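Local coordinates for protein GlcNAc Inducible Gene 2, GIG2 (Candida albicans, PDB 6AKZ) that binds iron and is probably a non-haem iron oxygenase, of a family in the cupin clan whose reaction is not established, at residues Phe17-Ile22 and Ser196-Trp201; Arg25-Glu30 and Arg288-Lys293; Glu80-Arg85 and Ser153-Val158. All coordinates share one frame; numbering follows the deposited sequence.

Contact 1 of 3, residues Phe17-Ile22 and Ser196-Trp201; sequences FRFTGI and SSIERW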
loop_
_atom_site.group_PDB
_atom_site.type_symbol
_atom_site.label_atom_id
_atom_site.label_comp_id
_atom_site.label_asym_id
_atom_site.label_seq_id
_atom_site.Cartn_x
_atom_site.Cartn_y
_atom_site.Cartn_z
ATOM N N PHE A 17 20.101 -17.781 11.739
ATOM C CA PHE A 17 20.935 -18.210 10.543
ATOM C C PHE A 17 20.144 -18.947 9.444
ATOM O O PHE A 17 20.618 -19.124 8.292
ATOM C CB PHE A 17 22.199 -19.028 10.944
ATOM C CG PHE A 17 21.913 -20.508 11.208
ATOM C CD1 PHE A 17 21.413 -20.931 12.428
ATOM C CD2 PHE A 17 22.042 -21.437 10.186
ATOM C CE1 PHE A 17 21.124 -22.278 12.641
ATOM C CE2 PHE A 17 21.726 -22.781 10.392
ATOM C CZ PHE A 17 21.289 -23.201 11.624
ATOM N N ARG A 18 18.908 -19.358 9.758
ATOM C CA ARG A 18 17.973 -19.790 8.687
ATOM C C ARG A 18 17.871 -18.817 7.527
ATOM O O ARG A 18 17.712 -19.255 6.371
ATOM C CB ARG A 18 16.568 -20.143 9.219
ATOM C CG ARG A 18 15.635 -19.023 9.607
ATOM C CD ARG A 18 14.530 -19.608 10.477
ATOM N NE ARG A 18 13.676 -18.583 11.011
ATOM C CZ ARG A 18 12.731 -17.955 10.300
ATOM N NH1 ARG A 18 12.528 -18.263 9.022
ATOM N NH2 ARG A 18 12.001 -17.002 10.865
ATOM N N PHE A 19 18.091 -17.528 7.804
ATOM C CA PHE A 19 17.967 -16.508 6.754
ATOM C C PHE A 19 19.037 -16.616 5.710
ATOM O O PHE A 19 18.912 -16.140 4.572
ATOM C CB PHE A 19 17.782 -15.128 7.398
ATOM C CG PHE A 19 16.377 -14.928 7.968
ATOM C CD1 PHE A 19 15.310 -14.601 7.116
ATOM C CD2 PHE A 19 16.109 -15.104 9.306
ATOM C CE1 PHE A 19 14.017 -14.495 7.618
ATOM C CE2 PHE A 19 14.828 -14.965 9.827
ATOM C CZ PHE A 19 13.784 -14.627 8.979
ATOM N N THR A 20 20.136 -17.296 6.067
ATOM C CA THR A 20 21.142 -17.617 5.081
ATOM C C THR A 20 20.635 -18.510 3.961
ATOM O O THR A 20 20.994 -18.322 2.786
ATOM C CB THR A 20 22.395 -18.186 5.799
ATOM O OG1 THR A 20 22.902 -17.139 6.658
ATOM C CG2 THR A 20 23.433 -18.645 4.804
ATOM N N GLY A 21 19.797 -19.469 4.312
ATOM C CA GLY A 21 19.237 -20.402 3.353
ATOM C C GLY A 21 18.178 -19.709 2.504
ATOM O O GLY A 21 18.057 -20.038 1.356
ATOM N N ILE A 22 17.506 -18.698 3.079
ATOM C CA ILE A 22 16.641 -17.765 2.301
ATOM C C ILE A 22 17.476 -17.089 1.186
ATOM O O ILE A 22 17.107 -17.095 0.027
ATOM C CB ILE A 22 16.003 -16.678 3.160
ATOM C CG1 ILE A 22 15.201 -17.221 4.372
ATOM C CG2 ILE A 22 15.145 -15.762 2.297
ATOM C CD1 ILE A 22 14.059 -18.118 4.069
ATOM N N SER A 196 4.558 -5.611 4.803
ATOM C CA SER A 196 5.489 -6.533 5.461
ATOM C C SER A 196 6.915 -6.112 5.681
ATOM O O SER A 196 7.461 -5.377 4.913
ATOM C CB SER A 196 5.512 -7.922 4.789
ATOM O OG SER A 196 6.338 -7.935 3.672
ATOM N N SER A 197 7.490 -6.654 6.757
ATOM C CA SER A 197 8.941 -6.407 7.000
ATOM C C SER A 197 9.838 -7.343 6.211
ATOM O O SER A 197 10.601 -6.912 5.349
ATOM C CB SER A 197 9.183 -6.476 8.530
ATOM O OG SER A 197 10.379 -5.835 8.920
ATOM N N ILE A 198 9.732 -8.656 6.447
ATOM C CA ILE A 198 10.652 -9.651 5.870
ATOM C C ILE A 198 10.019 -10.513 4.721
ATOM O O ILE A 198 10.752 -11.105 3.972
ATOM C CB ILE A 198 11.210 -10.618 6.982
ATOM C CG1 ILE A 198 12.424 -11.437 6.540
ATOM C CG2 ILE A 198 10.139 -11.636 7.410
ATOM C CD1 ILE A 198 13.710 -10.716 6.315
ATOM N N GLU A 199 8.693 -10.573 4.660
ATOM C CA GLU A 199 7.965 -11.387 3.680
ATOM C C GLU A 199 8.383 -11.329 2.204
ATOM O O GLU A 199 8.337 -12.344 1.509
ATOM C CB GLU A 199 6.461 -11.110 3.791
ATOM C CG GLU A 199 5.767 -11.885 4.899
ATOM C CD GLU A 199 6.143 -11.386 6.281
ATOM O OE1 GLU A 199 6.906 -10.401 6.372
ATOM O OE2 GLU A 199 5.675 -11.979 7.276
ATOM N N ARG A 200 8.770 -10.154 1.724
ATOM C CA ARG A 200 9.139 -9.987 0.318
ATOM C C ARG A 200 10.253 -10.949 -0.072
ATOM O O ARG A 200 10.314 -11.340 -1.147
ATOM C CB ARG A 200 9.557 -8.572 0.008
ATOM C CG ARG A 200 8.431 -7.558 0.132
ATOM C CD ARG A 200 8.836 -6.161 -0.324
ATOM N NE ARG A 200 7.799 -5.162 -0.356
ATOM C CZ ARG A 200 7.223 -4.599 0.693
ATOM N NH1 ARG A 200 7.549 -4.918 1.907
ATOM N NH2 ARG A 200 6.299 -3.681 0.515
ATOM N N TRP A 201 11.133 -11.221 0.868
ATOM C CA TRP A 201 12.178 -12.196 0.750
ATOM C C TRP A 201 11.800 -13.588 1.213
ATOM O O TRP A 201 12.058 -14.554 0.460
ATOM C CB TRP A 201 13.376 -11.734 1.529
ATOM C CG TRP A 201 14.037 -10.471 1.074
ATOM C CD1 TRP A 201 14.943 -10.337 0.074
ATOM C CD2 TRP A 201 13.854 -9.194 1.628
ATOM N NE1 TRP A 201 15.358 -9.029 -0.006
ATOM C CE2 TRP A 201 14.717 -8.324 0.966
ATOM C CE3 TRP A 201 13.100 -8.714 2.689
ATOM C CZ2 TRP A 201 14.794 -6.973 1.294
ATOM C CZ3 TRP A 201 13.220 -7.406 3.045
ATOM C CH2 TRP A 201 14.033 -6.560 2.349
#
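Phe19, near the start of helix 18-26, reaches Ile198 with its ring corner CE1, which lies 3.6 Å from Ile198 CG1. The two side chains slant past one another instead of stacking. Ile198 has CG1 swung opposite its own main-chain nitrogen (chi1 -165°), which carries CG1 and CD1 out to the phenyl ring; CD1 is 4.0 Å from the same CE1. The far side of the Phe19 ring, at CE2, lies 3.6 Å above the centre of the guanidinium plane of the preceding Arg18, whose NH1 forms a salt bridge with Glu202. This places the N-terminal helix against the short helix 199-202, which comes soon after strand 192-193. His192 and Asp194, with His355, bind the iron, a two-histidine, one-carboxylate set like that of many cupin-fold oxygenases, and the Trp201 side chain is about 11 Å from that of His192. One turn beyond Phe19, Ile22 directs its CG2 methyl at the main chain of Trp201, 3.8 Å from Trp201 O, while the side chains meet more loosely, with 4.5 Å between Ile22 CG2 and Trp201 CB. The indole then turns away from Ile22, its NE1 hydrogen-bonded to the carbonyl oxygen of Met286.

Contact 2 of 3, residues Arg25-Glu30 and Arg288-Lys293; sequences RLIKSE and RPFFWK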
loop_
_atom_site.group_PDB
_atom_site.type_symbol
_atom_site.label_atom_id
_atom_site.label_comp_id
_atom_site.label_asym_id
_atom_site.label_seq_id
_atom_site.Cartn_x
_atom_site.Cartn_y
_atom_site.Cartn_z
ATOM N N ARG A 25 18.201 -19.615 -1.470
ATOM C CA ARG A 25 16.971 -19.836 -2.272
ATOM C C ARG A 25 16.717 -18.771 -3.325
ATOM O O ARG A 25 16.331 -19.069 -4.452
ATOM C CB ARG A 25 15.734 -19.941 -1.375
ATOM C CG ARG A 25 14.540 -20.633 -2.034
ATOM C CD ARG A 25 13.308 -20.495 -1.162
ATOM N NE ARG A 25 12.772 -19.173 -1.414
ATOM C CZ ARG A 25 12.296 -18.309 -0.513
ATOM N NH1 ARG A 25 12.262 -18.579 0.773
ATOM N NH2 ARG A 25 11.840 -17.129 -0.944
ATOM N N LEU A 26 16.943 -17.520 -2.954
ATOM C CA LEU A 26 16.604 -16.365 -3.815
ATOM C C LEU A 26 17.496 -16.132 -5.047
ATOM O O LEU A 26 17.038 -15.850 -6.111
ATOM C CB LEU A 26 16.568 -15.124 -2.927
ATOM C CG LEU A 26 15.466 -15.094 -1.862
ATOM C CD1 LEU A 26 15.640 -13.940 -0.900
ATOM C CD2 LEU A 26 14.065 -15.022 -2.499
ATOM N N ILE A 27 18.792 -16.325 -4.906
ATOM C CA ILE A 27 19.694 -16.085 -5.977
ATOM C C ILE A 27 20.398 -17.410 -6.284
ATOM O O ILE A 27 21.017 -17.958 -5.387
ATOM C CB ILE A 27 20.683 -14.961 -5.590
ATOM C CG1 ILE A 27 19.849 -13.675 -5.273
ATOM C CG2 ILE A 27 21.675 -14.705 -6.719
ATOM C CD1 ILE A 27 20.623 -12.360 -5.346
ATOM N N LYS A 28 20.245 -17.878 -7.518
ATOM C CA LYS A 28 20.865 -19.125 -8.019
ATOM C C LYS A 28 22.349 -18.882 -8.295
ATOM O O LYS A 28 22.674 -17.878 -8.917
ATOM C CB LYS A 28 20.217 -19.516 -9.366
ATOM C CG LYS A 28 18.719 -19.821 -9.353
ATOM C CD LYS A 28 18.334 -20.888 -8.347
ATOM C CE LYS A 28 16.819 -21.098 -8.254
ATOM N NZ LYS A 28 16.258 -20.742 -6.912
ATOM N N SER A 29 23.238 -19.830 -7.936
ATOM C CA SER A 29 24.701 -19.667 -8.143
ATOM C C SER A 29 25.116 -19.201 -9.505
ATOM O O SER A 29 26.004 -18.367 -9.662
ATOM C CB SER A 29 25.434 -20.991 -7.863
ATOM O OG SER A 29 25.637 -21.042 -6.477
ATOM N N GLU A 30 24.508 -19.794 -10.497
ATOM C CA GLU A 30 24.674 -19.371 -11.920
ATOM C C GLU A 30 24.278 -17.925 -12.248
ATOM O O GLU A 30 24.589 -17.410 -13.340
ATOM C CB GLU A 30 23.857 -20.282 -12.848
ATOM C CG GLU A 30 22.410 -20.473 -12.424
ATOM C CD GLU A 30 22.201 -21.637 -11.468
ATOM O OE1 GLU A 30 23.057 -21.864 -10.577
ATOM O OE2 GLU A 30 21.156 -22.310 -11.576
ATOM N N ARG A 288 19.610 -5.204 -1.435
ATOM C CA ARG A 288 20.413 -4.703 -0.314
ATOM C C ARG A 288 20.951 -5.763 0.717
ATOM O O ARG A 288 22.097 -5.609 1.157
ATOM C CB ARG A 288 19.748 -3.548 0.382
ATOM C CG ARG A 288 20.641 -2.787 1.350
ATOM C CD ARG A 288 21.826 -2.118 0.723
ATOM N NE ARG A 288 22.493 -1.247 1.731
ATOM C CZ ARG A 288 23.680 -0.679 1.580
ATOM N NH1 ARG A 288 24.387 -0.903 0.495
ATOM N NH2 ARG A 288 24.132 0.147 2.543
ATOM N N PRO A 289 20.164 -6.801 1.069
ATOM C CA PRO A 289 20.705 -7.853 1.950
ATOM C C PRO A 289 21.891 -8.563 1.384
ATOM O O PRO A 289 22.682 -9.069 2.174
ATOM C CB PRO A 289 19.511 -8.793 2.198
ATOM C CG PRO A 289 18.301 -7.927 1.915
ATOM C CD PRO A 289 18.734 -7.055 0.769
ATOM N N PHE A 290 22.052 -8.570 0.060
ATOM C CA PHE A 290 23.166 -9.173 -0.604
ATOM C C PHE A 290 24.345 -8.201 -0.830
ATOM O O PHE A 290 25.483 -8.657 -1.153
ATOM C CB PHE A 290 22.758 -9.720 -1.960
ATOM C CG PHE A 290 21.616 -10.712 -1.882
ATOM C CD1 PHE A 290 20.273 -10.291 -1.900
ATOM C CD2 PHE A 290 21.866 -12.036 -1.740
ATOM C CE1 PHE A 290 19.255 -11.192 -1.778
ATOM C CE2 PHE A 290 20.828 -12.950 -1.632
ATOM C CZ PHE A 290 19.516 -12.528 -1.679
ATOM N N PHE A 291 24.068 -6.889 -0.769
ATOM C CA PHE A 291 25.093 -5.873 -1.039
ATOM C C PHE A 291 25.056 -4.789 -0.009
ATOM O O PHE A 291 24.954 -3.607 -0.353
ATOM C CB PHE A 291 24.885 -5.301 -2.438
ATOM C CG PHE A 291 24.994 -6.314 -3.540
ATOM C CD1 PHE A 291 26.244 -6.771 -3.977
ATOM C CD2 PHE A 291 23.883 -6.827 -4.145
ATOM C CE1 PHE A 291 26.360 -7.683 -5.014
ATOM C CE2 PHE A 291 23.983 -7.737 -5.193
ATOM C CZ PHE A 291 25.234 -8.189 -5.621
ATOM N N TRP A 292 25.070 -5.205 1.270
ATOM C CA TRP A 292 24.822 -4.333 2.393
ATOM C C TRP A 292 26.119 -3.674 2.803
ATOM O O TRP A 292 26.050 -2.690 3.513
ATOM C CB TRP A 292 24.231 -5.067 3.631
ATOM C CG TRP A 292 25.111 -6.153 4.178
ATOM C CD1 TRP A 292 25.118 -7.463 3.806
ATOM C CD2 TRP A 292 26.147 -6.014 5.183
ATOM N NE1 TRP A 292 26.103 -8.156 4.485
ATOM C CE2 TRP A 292 26.750 -7.295 5.339
ATOM C CE3 TRP A 292 26.638 -4.937 5.940
ATOM C CZ2 TRP A 292 27.781 -7.529 6.256
ATOM C CZ3 TRP A 292 27.669 -5.163 6.831
ATOM C CH2 TRP A 292 28.231 -6.461 6.980
ATOM N N LYS A 293 27.265 -4.233 2.403
ATOM C CA LYS A 293 28.592 -3.660 2.760
ATOM C C LYS A 293 29.099 -2.698 1.716
ATOM O O LYS A 293 29.445 -3.093 0.620
ATOM C CB LYS A 293 29.580 -4.781 2.974
ATOM C CG LYS A 293 30.889 -4.333 3.593
ATOM C CD LYS A 293 31.058 -4.838 5.015
ATOM C CE LYS A 293 32.128 -4.056 5.779
ATOM N NZ LYS A 293 33.499 -4.086 5.179
#
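Ile27 and Phe290 bring the two backbones closest, with 9.4 Å between their CA atoms, where the chain leaves helix 18-26 and turns extended at Ile27, facing the loop that follows helix 278-287. The two side chains reach across from opposite directions. Ile27 CD1 stands over one face of the Phe290 ring, 3.6 Å from its centroid and 6° off the ring normal, a well-centred CH-pi contact in which the methyl is nearly equidistant from all six carbons. A chi2 of -160° sets CD1 anti to CA, extending the branch over the ring, and Ile27 CG1 behind it also touches, 3.8 Å from Phe290 CZ. Leu26 approaches from another direction, about perpendicular to Phe290, and touches more lightly, Leu26 CB lying 4.1 Å from Phe290 CZ. Phe214 of helix 211-214 packs against all three residues, and Val35 of helix 32-56 adds to the cover of Ile27. The backbone of Phe290 is itself hydrogen-bonded to that of Asp306. Away from the iron site, this is a hydrophobic helix-end-to-loop contact, joining the C-terminal end of helix 18-26 to the loop after helix 278-287.

Contact 3 of 3, residues Glu80-Arg85 and Ser153-Val158; sequences ELFKQR and SKEFYV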
loop_
_atom_site.group_PDB
_atom_site.type_symbol
_atom_site.label_atom_id
_atom_site.label_comp_id
_atom_site.label_asym_id
_atom_site.label_seq_id
_atom_site.Cartn_x
_atom_site.Cartn_y
_atom_site.Cartn_z
ATOM N N GLU A 80 2.038 6.677 -17.838
ATOM C CA GLU A 80 3.434 6.432 -17.955
ATOM C C GLU A 80 4.239 6.978 -16.793
ATOM O O GLU A 80 5.118 6.294 -16.240
ATOM C CB GLU A 80 3.967 7.020 -19.270
ATOM C CG GLU A 80 3.316 6.405 -20.470
ATOM C CD GLU A 80 3.778 7.077 -21.783
ATOM O OE1 GLU A 80 4.056 8.315 -21.807
ATOM O OE2 GLU A 80 3.748 6.371 -22.792
ATOM N N LEU A 81 3.923 8.181 -16.404
ATOM C CA LEU A 81 4.624 8.780 -15.242
ATOM C C LEU A 81 4.289 8.007 -13.908
ATOM O O LEU A 81 5.157 7.809 -13.020
ATOM C CB LEU A 81 4.281 10.277 -15.135
ATOM C CG LEU A 81 4.965 11.126 -16.186
ATOM C CD1 LEU A 81 4.245 12.438 -16.406
ATOM C CD2 LEU A 81 6.422 11.233 -15.763
ATOM N N PHE A 82 3.049 7.630 -13.756
ATOM C CA PHE A 82 2.587 6.906 -12.551
ATOM C C PHE A 82 3.291 5.546 -12.463
ATOM O O PHE A 82 3.824 5.232 -11.420
ATOM C CB PHE A 82 1.117 6.700 -12.528
ATOM C CG PHE A 82 0.669 5.772 -11.412
ATOM C CD1 PHE A 82 0.817 6.135 -10.092
ATOM C CD2 PHE A 82 0.177 4.525 -11.736
ATOM C CE1 PHE A 82 0.390 5.288 -9.082
ATOM C CE2 PHE A 82 -0.193 3.644 -10.748
ATOM C CZ PHE A 82 -0.014 4.011 -9.407
ATOM N N LYS A 83 3.387 4.776 -13.566
ATOM C CA LYS A 83 4.083 3.527 -13.473
ATOM C C LYS A 83 5.575 3.670 -13.140
ATOM O O LYS A 83 6.139 2.763 -12.564
ATOM C CB LYS A 83 3.890 2.672 -14.710
ATOM C CG LYS A 83 2.427 2.286 -14.908
ATOM C CD LYS A 83 2.308 1.122 -15.882
ATOM C CE LYS A 83 0.945 0.504 -15.782
ATOM N NZ LYS A 83 0.812 -0.867 -16.401
ATOM N N GLN A 84 6.236 4.733 -13.603
ATOM C CA GLN A 84 7.631 5.010 -13.269
ATOM C C GLN A 84 7.810 5.474 -11.827
ATOM O O GLN A 84 8.723 5.038 -11.085
ATOM C CB GLN A 84 8.225 6.072 -14.249
ATOM C CG GLN A 84 9.641 6.531 -13.876
ATOM C CD GLN A 84 10.153 7.918 -14.394
ATOM O OE1 GLN A 84 9.430 8.905 -14.655
ATOM N NE2 GLN A 84 11.437 7.962 -14.530
ATOM N N ARG A 85 6.950 6.366 -11.418
ATOM C CA ARG A 85 7.188 7.107 -10.193
ATOM C C ARG A 85 6.448 6.563 -8.982
ATOM O O ARG A 85 6.837 6.860 -7.824
ATOM C CB ARG A 85 6.882 8.593 -10.431
ATOM C CG ARG A 85 7.856 9.187 -11.436
ATOM C CD ARG A 85 7.635 10.602 -11.881
ATOM N NE ARG A 85 8.553 10.871 -13.009
ATOM C CZ ARG A 85 8.912 12.087 -13.354
ATOM N NH1 ARG A 85 8.400 13.150 -12.715
ATOM N NH2 ARG A 85 9.732 12.260 -14.387
ATOM N N SER A 153 -7.173 0.886 -11.115
ATOM C CA SER A 153 -7.200 -0.585 -11.258
ATOM C C SER A 153 -6.751 -1.021 -12.661
ATOM O O SER A 153 -6.188 -2.106 -12.791
ATOM C CB SER A 153 -8.588 -1.122 -10.965
ATOM O OG SER A 153 -9.455 -0.990 -12.068
ATOM N N LYS A 154 -6.951 -0.164 -13.647
ATOM C CA LYS A 154 -6.471 -0.407 -15.014
ATOM C C LYS A 154 -4.967 -0.267 -15.256
ATOM O O LYS A 154 -4.468 -0.648 -16.311
ATOM C CB LYS A 154 -7.211 0.511 -15.949
ATOM C CG LYS A 154 -8.712 0.258 -15.898
ATOM C CD LYS A 154 -9.304 1.163 -16.944
ATOM C CE LYS A 154 -10.785 0.953 -17.182
ATOM N NZ LYS A 154 -11.562 0.948 -15.989
ATOM N N GLU A 155 -4.251 0.237 -14.264
ATOM C CA GLU A 155 -2.795 0.285 -14.316
ATOM C C GLU A 155 -2.223 -1.060 -13.923
ATOM O O GLU A 155 -1.092 -1.397 -14.300
ATOM C CB GLU A 155 -2.307 1.367 -13.449
ATOM C CG GLU A 155 -2.901 2.762 -13.812
ATOM C CD GLU A 155 -2.404 3.270 -15.172
ATOM O OE1 GLU A 155 -1.193 3.043 -15.459
ATOM O OE2 GLU A 155 -3.214 3.836 -16.003
ATOM N N PHE A 156 -2.995 -1.868 -13.215
ATOM C CA PHE A 156 -2.508 -3.228 -12.814
ATOM C C PHE A 156 -3.089 -4.279 -13.793
ATOM O O PHE A 156 -4.068 -4.023 -14.577
ATOM C CB PHE A 156 -2.952 -3.539 -11.370
ATOM C CG PHE A 156 -2.237 -2.733 -10.351
ATOM C CD1 PHE A 156 -1.071 -3.248 -9.780
ATOM C CD2 PHE A 156 -2.746 -1.541 -9.903
ATOM C CE1 PHE A 156 -0.384 -2.530 -8.855
ATOM C CE2 PHE A 156 -2.071 -0.789 -8.961
ATOM C CZ PHE A 156 -0.900 -1.280 -8.442
ATOM N N TYR A 157 -2.486 -5.458 -13.815
ATOM C CA TYR A 157 -2.943 -6.518 -14.674
ATOM C C TYR A 157 -2.469 -7.858 -14.238
ATOM O O TYR A 157 -1.577 -7.962 -13.388
ATOM C CB TYR A 157 -2.390 -6.251 -16.104
ATOM C CG TYR A 157 -0.924 -6.470 -16.304
ATOM C CD1 TYR A 157 -0.014 -5.513 -15.939
ATOM C CD2 TYR A 157 -0.454 -7.672 -16.838
ATOM C CE1 TYR A 157 1.366 -5.674 -16.178
ATOM C CE2 TYR A 157 0.910 -7.871 -17.074
ATOM C CZ TYR A 157 1.817 -6.848 -16.772
ATOM O OH TYR A 157 3.145 -7.020 -16.916
ATOM N N VAL A 158 -3.078 -8.899 -14.812
ATOM C CA VAL A 158 -2.520 -10.215 -14.705
ATOM C C VAL A 158 -2.479 -10.831 -16.071
ATOM O O VAL A 158 -3.296 -10.525 -16.940
ATOM C CB VAL A 158 -3.241 -11.180 -13.749
ATOM C CG1 VAL A 158 -3.106 -10.671 -12.343
ATOM C CG2 VAL A 158 -4.712 -11.433 -14.106
#
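Lys83 NZ donates a hydrogen bond of 2.9 Å to the main-chain oxygen Glu155 O, the one hydrogen bond between these segments. The ammonium group approaches off the carbonyl direction, at a C=O...N angle of 141°, and is tilted slightly from the carbonyl plane. The lysine gets there by stretching out fully beyond CG, which takes NZ from the flank of helix 76-85 across to the neighbouring turn. On the way its methylenes run past the Glu155 carboxylate, with Lys83 CE 3.3 Å from Glu155 OE1. The charged ends themselves stay apart, Lys83 NZ and Glu155 OE1 being 4.5 Å from each other, so their attraction is probably a longer-range one. OE1 is instead hydrogen-bonded to the hydroxyl of Ser79, in the same helix as Lys83. Glu155 therefore engages the helix through both its backbone and its side chain, and the fold of that side chain at chi2 (-68°) turns the carboxylate back to this position. Its aliphatic part rests beside the Phe82 ring: Glu155 CG lies 4.1 Å from Phe82 CD2, and Glu155 CB is 4.1 Å from Phe82 CE2. The carboxylate plane stands 85° from that of the ring, so the two flat groups are almost perpendicular and do not stack. Phe82 and Phe156 both pack on Leu256, while Leu74 covers Glu155 and Phe224 touches Lys83. Ser153 to Phe156 form a type I beta turn, closed by a 3.2 Å bond from Phe156 N to Ser153 O. The contact is a helix-to-turn junction: the turn ending helix 143-153 docks on helix 76-85, and both are anchored on strand 256-261 in the middle of the mixed sheet.

How the contacts relate
From the N terminus, helix 18-26 and the residue just after it supply the first partners of contacts 1 and 2. Contact 1 closes a long loop at 196-201 and contact 2 a longer one at 288-293; because the second opens inside the first and closes beyond it, the two cross. They meet where Arg25 NH2 lies 2.9 Å from Trp201 O, a probable hydrogen bond. Contact 3 (80-85 with 153-158) falls within both loops in sequence but lies apart, its centre 28 Å from theirs. The first two fasten the N-terminal helix to helix 199-202 and to the loop after helix 278-287; the third ties helix 76-85 to the turn after helix 143-153, beside the mixed sheet.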